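Local coordinates for protein 2-hydroxyisobutanoyl-CoA mutase large subunit (Aquincola tertiaricarbonis, PDB 4R3U) that works with its small cobalamin-binding partner subunit to interconvert 2-hydroxyisobutyryl-CoA and (S)-3-hydroxybutyryl-CoA, binding the acyl-CoA substrate, at residues 257-262 and 299-304; 342-347 and 376-381. All coordinates share one frame; numbering follows the deposited sequence.

How the contacts relate
Both contacts are buried in the TIM-barrel core, their centres 10 Å apart, and both involve the parallel sheet: strands 298-302 and 340-344 are neighbours in it. Contact 1 lays the short helix 255-259 over strand 298-302 and its exit, whereas contact 2 pairs strand 340-344 directly with strand 375-377. Their chemistry differs accordingly. Contact 1 buries 148 Å² by van der Waals packing, with no hydrogen bond between its segments; contact 2 buries 371 Å² and is bridged by five. Probable backbone bonds from Ser302 to Gln343 and Ala345 join the two. The acyl-CoA touches Phe299 in contact 1 and Gln343 in contact 2, whose Gln343, Ala346, His377 and Asn379 also line the deoxyadenosine pocket.

Contact 1 (257-262 and 299-304); sequences ISEAGS and FFVSQG. With 3HC (3-hydroxybutanoyl-coenzyme A), chain E.
Ser258, on the short helix 255-259, and Val301, on strand 298-302, meet through their side chains. Ser258 OG stands anti to the backbone N (chi1 -174°) and lies 3.4 Å from Val301 CG1. The same methyl also packs against Ser258 CB at 3.6 Å, whereas the other branch, Val301 CG2, comes to 4.2 Å from Glu259 OE1.

Gln303 can be followed outward from the strand exit. Its CB reaches neither Ser258 nor Glu259, but CG lies 3.9 Å from Ser258 OG. The chain then bends at chi2 (-86°), and the two ends of the amide differ in their partners. OE1 turns back to accept the N-H of Gly304 over 3.0 Å, the donor lying above the carbonyl plane, 38° out of it. NE2 stays 4.4 Å from Glu259 OE1, too far for a hydrogen bond. That carboxylate oxygen is instead bonded to Ala347 N, beyond this contact.

The helix closes in a Schellman motif, with Gly261 at positive phi; Gly261 N reaches Ser258 O at 2.8 Å. Cobalamin touches Glu259 and Ala260, and Glu259 O is bonded to Arg31 of the small subunit. At the other end, Phe299 CE2 lies 3.4 Å from O1 of 3-hydroxybutanoyl-CoA, with substrate C2 in the ring plane at its edge.

With no hydrogen bond crossing between them, the segments are joined by van der Waals packing of the serine hydroxyl and CB and the glutamate carboxylate against the valine methyls and glutamine CG, while that carboxylate finds its hydrogen bond outside both segments, close to cobalamin.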
loop_
_atom_site.group_PDB
_atom_site.type_symbol
_atom_site.label_atom_id
_atom_site.label_comp_id
_atom_site.label_asym_id
_atom_site.label_seq_id
_atom_site.Cartn_x
_atom_site.Cartn_y
_atom_site.Cartn_z
ATOM N N ILE A 257 23.822 -1.462 -4.418
ATOM C CA ILE A 257 24.450 -0.150 -4.260
ATOM C C ILE A 257 23.537 0.660 -3.324
ATOM O O ILE A 257 24.025 1.216 -2.332
ATOM C CB ILE A 257 24.735 0.542 -5.645
ATOM C CG1 ILE A 257 25.845 -0.212 -6.444
ATOM C CG2 ILE A 257 25.099 2.047 -5.496
ATOM C CD1 ILE A 257 25.764 -0.065 -7.968
ATOM N N SER A 258 22.206 0.661 -3.594
ATOM C CA SER A 258 21.235 1.352 -2.730
ATOM C C SER A 258 21.254 0.780 -1.303
ATOM O O SER A 258 21.391 1.525 -0.326
ATOM C CB SER A 258 19.828 1.242 -3.305
ATOM O OG SER A 258 18.931 2.017 -2.532
ATOM N N GLU A 259 21.096 -0.546 -1.200
ATOM C CA GLU A 259 21.054 -1.275 0.070
ATOM C C GLU A 259 22.350 -1.179 0.905
ATOM O O GLU A 259 22.290 -1.303 2.141
ATOM C CB GLU A 259 20.582 -2.707 -0.154
ATOM C CG GLU A 259 19.128 -2.772 -0.580
ATOM C CD GLU A 259 18.121 -2.682 0.546
ATOM O OE1 GLU A 259 17.245 -1.790 0.489
ATOM O OE2 GLU A 259 18.230 -3.481 1.503
ATOM N N ALA A 260 23.498 -0.913 0.231
ATOM C CA ALA A 260 24.794 -0.668 0.869
ATOM C C ALA A 260 24.816 0.763 1.493
ATOM O O ALA A 260 25.779 1.115 2.170
ATOM C CB ALA A 260 25.921 -0.819 -0.142
ATOM N N GLY A 261 23.799 1.578 1.174
ATOM C CA GLY A 261 23.589 2.926 1.692
ATOM C C GLY A 261 23.604 4.069 0.709
ATOM O O GLY A 261 23.785 5.220 1.120
ATOM N N SER A 262 23.491 3.779 -0.597
ATOM C CA SER A 262 23.563 4.831 -1.626
ATOM C C SER A 262 22.272 5.619 -1.760
ATOM O O SER A 262 21.209 5.233 -1.268
ATOM C CB SER A 262 23.950 4.246 -2.986
ATOM O OG SER A 262 22.823 3.942 -3.803
ATOM N N PHE A 299 18.853 -4.643 -12.529
ATOM C CA PHE A 299 18.175 -4.937 -11.272
ATOM C C PHE A 299 18.253 -3.703 -10.382
ATOM O O PHE A 299 19.338 -3.254 -10.007
ATOM C CB PHE A 299 18.778 -6.204 -10.608
ATOM C CG PHE A 299 18.395 -6.513 -9.173
ATOM C CD1 PHE A 299 17.098 -6.292 -8.712
ATOM C CD2 PHE A 299 19.307 -7.094 -8.309
ATOM C CE1 PHE A 299 16.742 -6.601 -7.406
ATOM C CE2 PHE A 299 18.942 -7.425 -6.995
ATOM C CZ PHE A 299 17.653 -7.200 -6.559
ATOM N N PHE A 300 17.089 -3.132 -10.070
ATOM C CA PHE A 300 16.994 -1.929 -9.226
ATOM C C PHE A 300 16.088 -2.122 -8.009
ATOM O O PHE A 300 15.237 -3.003 -7.996
ATOM C CB PHE A 300 16.540 -0.714 -10.066
ATOM C CG PHE A 300 17.532 -0.360 -11.149
ATOM C CD1 PHE A 300 18.791 0.156 -10.826
ATOM C CD2 PHE A 300 17.231 -0.583 -12.494
ATOM C CE1 PHE A 300 19.719 0.451 -11.827
ATOM C CE2 PHE A 300 18.153 -0.273 -13.491
ATOM C CZ PHE A 300 19.397 0.228 -13.155
ATOM N N VAL A 301 16.275 -1.293 -7.002
ATOM C CA VAL A 301 15.427 -1.279 -5.813
ATOM C C VAL A 301 14.223 -0.353 -6.110
ATOM O O VAL A 301 14.302 0.522 -6.991
ATOM C CB VAL A 301 16.225 -0.761 -4.546
ATOM C CG1 VAL A 301 16.563 0.727 -4.654
ATOM C CG2 VAL A 301 15.486 -1.048 -3.255
ATOM N N SER A 302 13.149 -0.518 -5.340
ATOM C CA SER A 302 12.028 0.400 -5.308
ATOM C C SER A 302 12.060 0.871 -3.869
ATOM O O SER A 302 11.670 0.136 -2.945
ATOM C CB SER A 302 10.711 -0.287 -5.620
ATOM O OG SER A 302 9.698 0.700 -5.538
ATOM N N GLN A 303 12.670 2.048 -3.666
ATOM C CA GLN A 303 12.837 2.657 -2.355
ATOM C C GLN A 303 11.588 3.387 -1.914
ATOM O O GLN A 303 10.552 3.360 -2.624
ATOM C CB GLN A 303 14.095 3.546 -2.274
ATOM C CG GLN A 303 15.244 2.931 -1.490
ATOM C CD GLN A 303 15.210 3.171 0.020
ATOM O OE1 GLN A 303 14.471 4.011 0.577
ATOM N NE2 GLN A 303 16.056 2.442 0.720
ATOM N N GLY A 304 11.707 3.994 -0.709
ATOM C CA GLY A 304 10.639 4.653 0.009
ATOM C C GLY A 304 10.098 5.912 -0.573
ATOM O O GLY A 304 8.960 6.227 -0.254
HETATM N N1A 3HC E . 3.974 -7.977 -24.896
HETATM C C2A 3HC E . 4.566 -9.091 -25.672
HETATM N N3A 3HC E . 5.618 -9.791 -24.924
HETATM C C4A 3HC E . 5.959 -9.425 -23.665
HETATM C C5A 3HC E . 5.366 -8.388 -23.037
HETATM C C6A 3HC E . 4.405 -7.670 -23.660
HETATM N N6A 3HC E . 3.859 -6.655 -22.991
HETATM N N7A 3HC E . 5.913 -8.296 -21.821
HETATM C C8A 3HC E . 6.820 -9.261 -21.697
HETATM N N9A 3HC E . 6.871 -9.935 -22.841
HETATM C C1B 3HC E . 7.726 -11.105 -23.209
HETATM C C2B 3HC E . 9.201 -10.761 -23.245
HETATM O O2B 3HC E . 9.593 -10.245 -24.521
HETATM C C3B 3HC E . 9.847 -12.104 -22.949
HETATM O O3B 3HC E . 9.910 -12.921 -24.144
HETATM P P3B 3HC E . 11.219 -13.764 -24.574
HETATM O O7A 3HC E . 11.405 -14.694 -23.442
HETATM O O8A 3HC E . 10.764 -14.404 -25.833
HETATM O O9A 3HC E . 12.243 -12.706 -24.731
HETATM C C4B 3HC E . 8.871 -12.760 -21.979
HETATM O O4B 3HC E . 7.574 -12.126 -22.197
HETATM C C5B 3HC E . 9.348 -12.610 -20.523
HETATM O O5B 3HC E . 9.177 -11.245 -20.083
HETATM P P1A 3HC E . 10.408 -10.274 -19.642
HETATM O O1A 3HC E . 11.685 -10.678 -20.293
HETATM O O2A 3HC E . 9.964 -8.877 -19.786
HETATM O O3A 3HC E . 10.376 -10.627 -18.039
HETATM P P2A 3HC E . 11.318 -11.682 -17.238
HETATM O O4A 3HC E . 10.878 -11.695 -15.835
HETATM O O5A 3HC E . 11.427 -12.972 -17.963
HETATM O O6A 3HC E . 12.719 -10.959 -17.354
HETATM C CBP 3HC E . 14.617 -9.611 -16.681
HETATM C CCP 3HC E . 13.079 -9.745 -16.673
HETATM C CDP 3HC E . 15.028 -9.378 -18.141
HETATM C CEP 3HC E . 15.025 -8.372 -15.876
HETATM C CAP 3HC E . 15.304 -10.907 -16.134
HETATM O OAP 3HC E . 16.745 -10.905 -16.234
HETATM C C9P 3HC E . 14.816 -11.422 -14.749
HETATM O O9P 3HC E . 13.851 -12.183 -14.655
HETATM N N8P 3HC E . 15.562 -11.069 -13.690
HETATM C C7P 3HC E . 15.241 -11.552 -12.342
HETATM C C6P 3HC E . 16.374 -11.222 -11.380
HETATM C C5P 3HC E . 16.043 -11.613 -9.936
HETATM O O5P 3HC E . 14.937 -12.043 -9.599
HETATM N N4P 3HC E . 17.073 -11.440 -9.100
HETATM C C3P 3HC E . 16.977 -11.727 -7.676
HETATM C C2P 3HC E . 18.019 -10.900 -6.973
HETATM S S1P 3HC E . 17.933 -11.100 -5.168
HETATM C C1 3HC E . 19.321 -10.029 -4.756
HETATM O O1 3HC E . 20.379 -10.012 -5.381
HETATM C C2 3HC E . 19.101 -9.032 -3.604
HETATM C C3 3HC E . 19.214 -9.695 -2.229
HETATM O O3 3HC E . 18.275 -10.761 -2.140
HETATM C C4 3HC E . 20.638 -10.209 -1.970
#

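Contact 2 (342-347 and 376-381). With 5AD (5'-deoxyadenosine), chain G.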
loop_
_atom_site.group_PDB
_atom_site.type_symbol
_atom_site.label_atom_id
_atom_site.label_comp_id
_atom_site.label_asym_id
_atom_site.label_seq_id
_atom_site.Cartn_x
_atom_site.Cartn_y
_atom_site.Cartn_z
ATOM N N CYS A 342 12.949 -5.750 -10.260
ATOM C CA CYS A 342 12.874 -4.812 -9.148
ATOM C C CYS A 342 12.619 -5.580 -7.848
ATOM O O CYS A 342 11.911 -6.581 -7.841
ATOM C CB CYS A 342 11.787 -3.762 -9.412
ATOM S SG CYS A 342 11.756 -2.393 -8.232
ATOM N N GLN A 343 13.208 -5.107 -6.756
ATOM C CA GLN A 343 12.964 -5.639 -5.429
ATOM C C GLN A 343 12.677 -4.433 -4.588
ATOM O O GLN A 343 13.323 -3.398 -4.767
ATOM C CB GLN A 343 14.164 -6.432 -4.887
ATOM C CG GLN A 343 13.881 -7.133 -3.545
ATOM C CD GLN A 343 15.014 -8.016 -3.073
ATOM O OE1 GLN A 343 15.936 -8.374 -3.811
ATOM N NE2 GLN A 343 14.952 -8.429 -1.837
ATOM N N THR A 344 11.689 -4.545 -3.691
ATOM C CA THR A 344 11.313 -3.479 -2.784
ATOM C C THR A 344 12.450 -3.293 -1.776
ATOM O O THR A 344 13.217 -4.251 -1.537
ATOM C CB THR A 344 9.898 -3.733 -2.211
ATOM O OG1 THR A 344 9.892 -4.928 -1.428
ATOM C CG2 THR A 344 8.824 -3.830 -3.307
ATOM N N ALA A 345 12.623 -2.048 -1.237
ATOM C CA ALA A 345 13.703 -1.759 -0.297
ATOM C C ALA A 345 13.577 -2.431 1.062
ATOM O O ALA A 345 12.818 -1.991 1.944
ATOM C CB ALA A 345 13.873 -0.262 -0.134
ATOM N N ALA A 346 14.388 -3.465 1.257
ATOM C CA ALA A 346 14.501 -4.235 2.486
ATOM C C ALA A 346 15.048 -3.315 3.641
ATOM O O ALA A 346 14.611 -3.439 4.794
ATOM C CB ALA A 346 15.437 -5.369 2.225
ATOM N N ALA A 347 15.954 -2.346 3.303
ATOM C CA ALA A 347 16.518 -1.427 4.281
ATOM C C ALA A 347 15.467 -0.474 4.956
ATOM O O ALA A 347 15.766 0.103 6.025
ATOM C CB ALA A 347 17.670 -0.634 3.668
ATOM N N LEU A 376 9.317 -8.495 -10.457
ATOM C CA LEU A 376 9.257 -7.936 -9.119
ATOM C C LEU A 376 9.259 -8.941 -8.006
ATOM O O LEU A 376 8.464 -9.882 -8.014
ATOM C CB LEU A 376 8.038 -6.997 -8.988
ATOM C CG LEU A 376 7.751 -6.277 -7.644
ATOM C CD1 LEU A 376 8.864 -5.302 -7.273
ATOM C CD2 LEU A 376 6.401 -5.589 -7.684
ATOM N N HIS A 377 10.120 -8.690 -6.996
ATOM C CA HIS A 377 10.143 -9.395 -5.740
ATOM C C HIS A 377 9.643 -8.367 -4.692
ATOM O O HIS A 377 10.216 -7.274 -4.542
ATOM C CB HIS A 377 11.566 -9.854 -5.352
ATOM C CG HIS A 377 11.654 -10.416 -3.949
ATOM N ND1 HIS A 377 11.582 -11.786 -3.705
ATOM C CD2 HIS A 377 11.783 -9.772 -2.764
ATOM C CE1 HIS A 377 11.639 -11.920 -2.392
ATOM N NE2 HIS A 377 11.788 -10.742 -1.784
ATOM N N THR A 378 8.609 -8.752 -3.931
ATOM C CA THR A 378 8.136 -7.981 -2.796
ATOM C C THR A 378 8.695 -8.652 -1.538
ATOM O O THR A 378 8.639 -9.888 -1.422
ATOM C CB THR A 378 6.606 -7.849 -2.784
ATOM O OG1 THR A 378 6.016 -9.051 -3.256
ATOM C CG2 THR A 378 6.117 -6.676 -3.606
ATOM N N ASN A 379 9.234 -7.851 -0.594
ATOM C CA ASN A 379 9.803 -8.426 0.618
ATOM C C ASN A 379 8.729 -8.912 1.575
ATOM O O ASN A 379 7.573 -8.502 1.433
ATOM C CB ASN A 379 10.746 -7.439 1.313
ATOM C CG ASN A 379 11.871 -6.977 0.454
ATOM O OD1 ASN A 379 12.418 -7.730 -0.353
ATOM N ND2 ASN A 379 12.206 -5.699 0.580
ATOM N N GLY A 380 9.119 -9.805 2.497
ATOM C CA GLY A 380 8.263 -10.339 3.542
ATOM C C GLY A 380 8.254 -9.368 4.716
ATOM O O GLY A 380 9.217 -8.603 4.902
ATOM N N TYR A 381 7.150 -9.401 5.536
ATOM C CA TYR A 381 7.012 -8.552 6.711
ATOM C C TYR A 381 8.056 -8.903 7.772
ATOM O O TYR A 381 8.351 -8.073 8.639
ATOM C CB TYR A 381 5.575 -8.571 7.275
ATOM C CG TYR A 381 5.003 -9.963 7.456
ATOM C CD1 TYR A 381 5.514 -10.835 8.426
ATOM C CD2 TYR A 381 3.916 -10.393 6.705
ATOM C CE1 TYR A 381 4.970 -12.112 8.612
ATOM C CE2 TYR A 381 3.365 -11.669 6.883
ATOM C CZ TYR A 381 3.890 -12.521 7.839
ATOM O OH TYR A 381 3.322 -13.770 8.015
HETATM N N1 5AD G . 14.788 -16.531 0.897
HETATM C C2 5AD G . 14.044 -15.391 0.593
HETATM N N3 5AD G . 14.682 -14.126 0.628
HETATM C C4 5AD G . 16.010 -14.062 0.868
HETATM N N9 5AD G . 16.860 -13.037 0.964
HETATM C C8 5AD G . 18.085 -13.545 1.129
HETATM N N7 5AD G . 18.006 -14.861 1.228
HETATM C C5 5AD G . 16.723 -15.195 1.047
HETATM C C6 5AD G . 16.115 -16.391 1.047
HETATM N N6 5AD G . 16.898 -17.426 1.298
HETATM C "C1'" 5AD G . 16.692 -11.618 0.606
HETATM C "C2'" 5AD G . 15.803 -10.814 1.488
HETATM C "C3'" 5AD G . 16.456 -9.444 1.412
HETATM C "C4'" 5AD G . 17.684 -9.602 0.516
HETATM C "C5'" 5AD G . 18.866 -8.857 1.125
HETATM O "O4'" 5AD G . 17.974 -10.970 0.646
HETATM O "O2'" 5AD G . 14.505 -10.736 0.883
HETATM O "O3'" 5AD G . 15.516 -8.502 0.861
HETATM O O HOH W 1 9.873 -3.695 0.928
#
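Cys342 O and Thr344 N pair with the two backbone ends of His377, giving the regular parallel strand pairing of a barrel beta-alpha-beta unit whose crossover is helix 357-370. His377 N donates to Cys342 O over 2.9 Å, and Thr344 N returns a bond to His377 O over 3.2 Å.

Beyond the paired strands, Asn379 takes over. Its CG is anti to the carbonyl carbon (chi1 -58°), and both ends of the amide bond to strand 340-344. OD1 accepts Gln343 NE2 at 3.0 Å, with OD1 nearly in the glutamine amide plane although the two amides are turned 70° apart. ND2 donates to Thr344 O at 2.8 Å, standing well above that carbonyl's plane (71° out of it). The backbone N of Asn379 gives a further bond to Thr344 OG1, 3.1 Å long. A water lies 2.7 Å from the same hydroxyl and also takes a weak bond from ND2.

Gln343 and His377 run side by side on one face of the sheet, CG of the glutamine against CD2 of the imidazole. His377 ND1 is occupied by Ile101 N, while Gln343 NE2 lies 2.8 Å from O3' of 5'-deoxyadenosine, whose ribose also touches Ala346 CB. An alanine at Asn379 would probably leave Gln343 NE2 without its OD1 acceptor and Thr344 O without the ND2 donor, setting the glutamine amide freer to turn beside the ribose.

Asn379 thus both lines the deoxyadenosine pocket and probably helps to orient the Gln343 amide through OD1, while the ND2 bond to Thr344 O anchors its own amide.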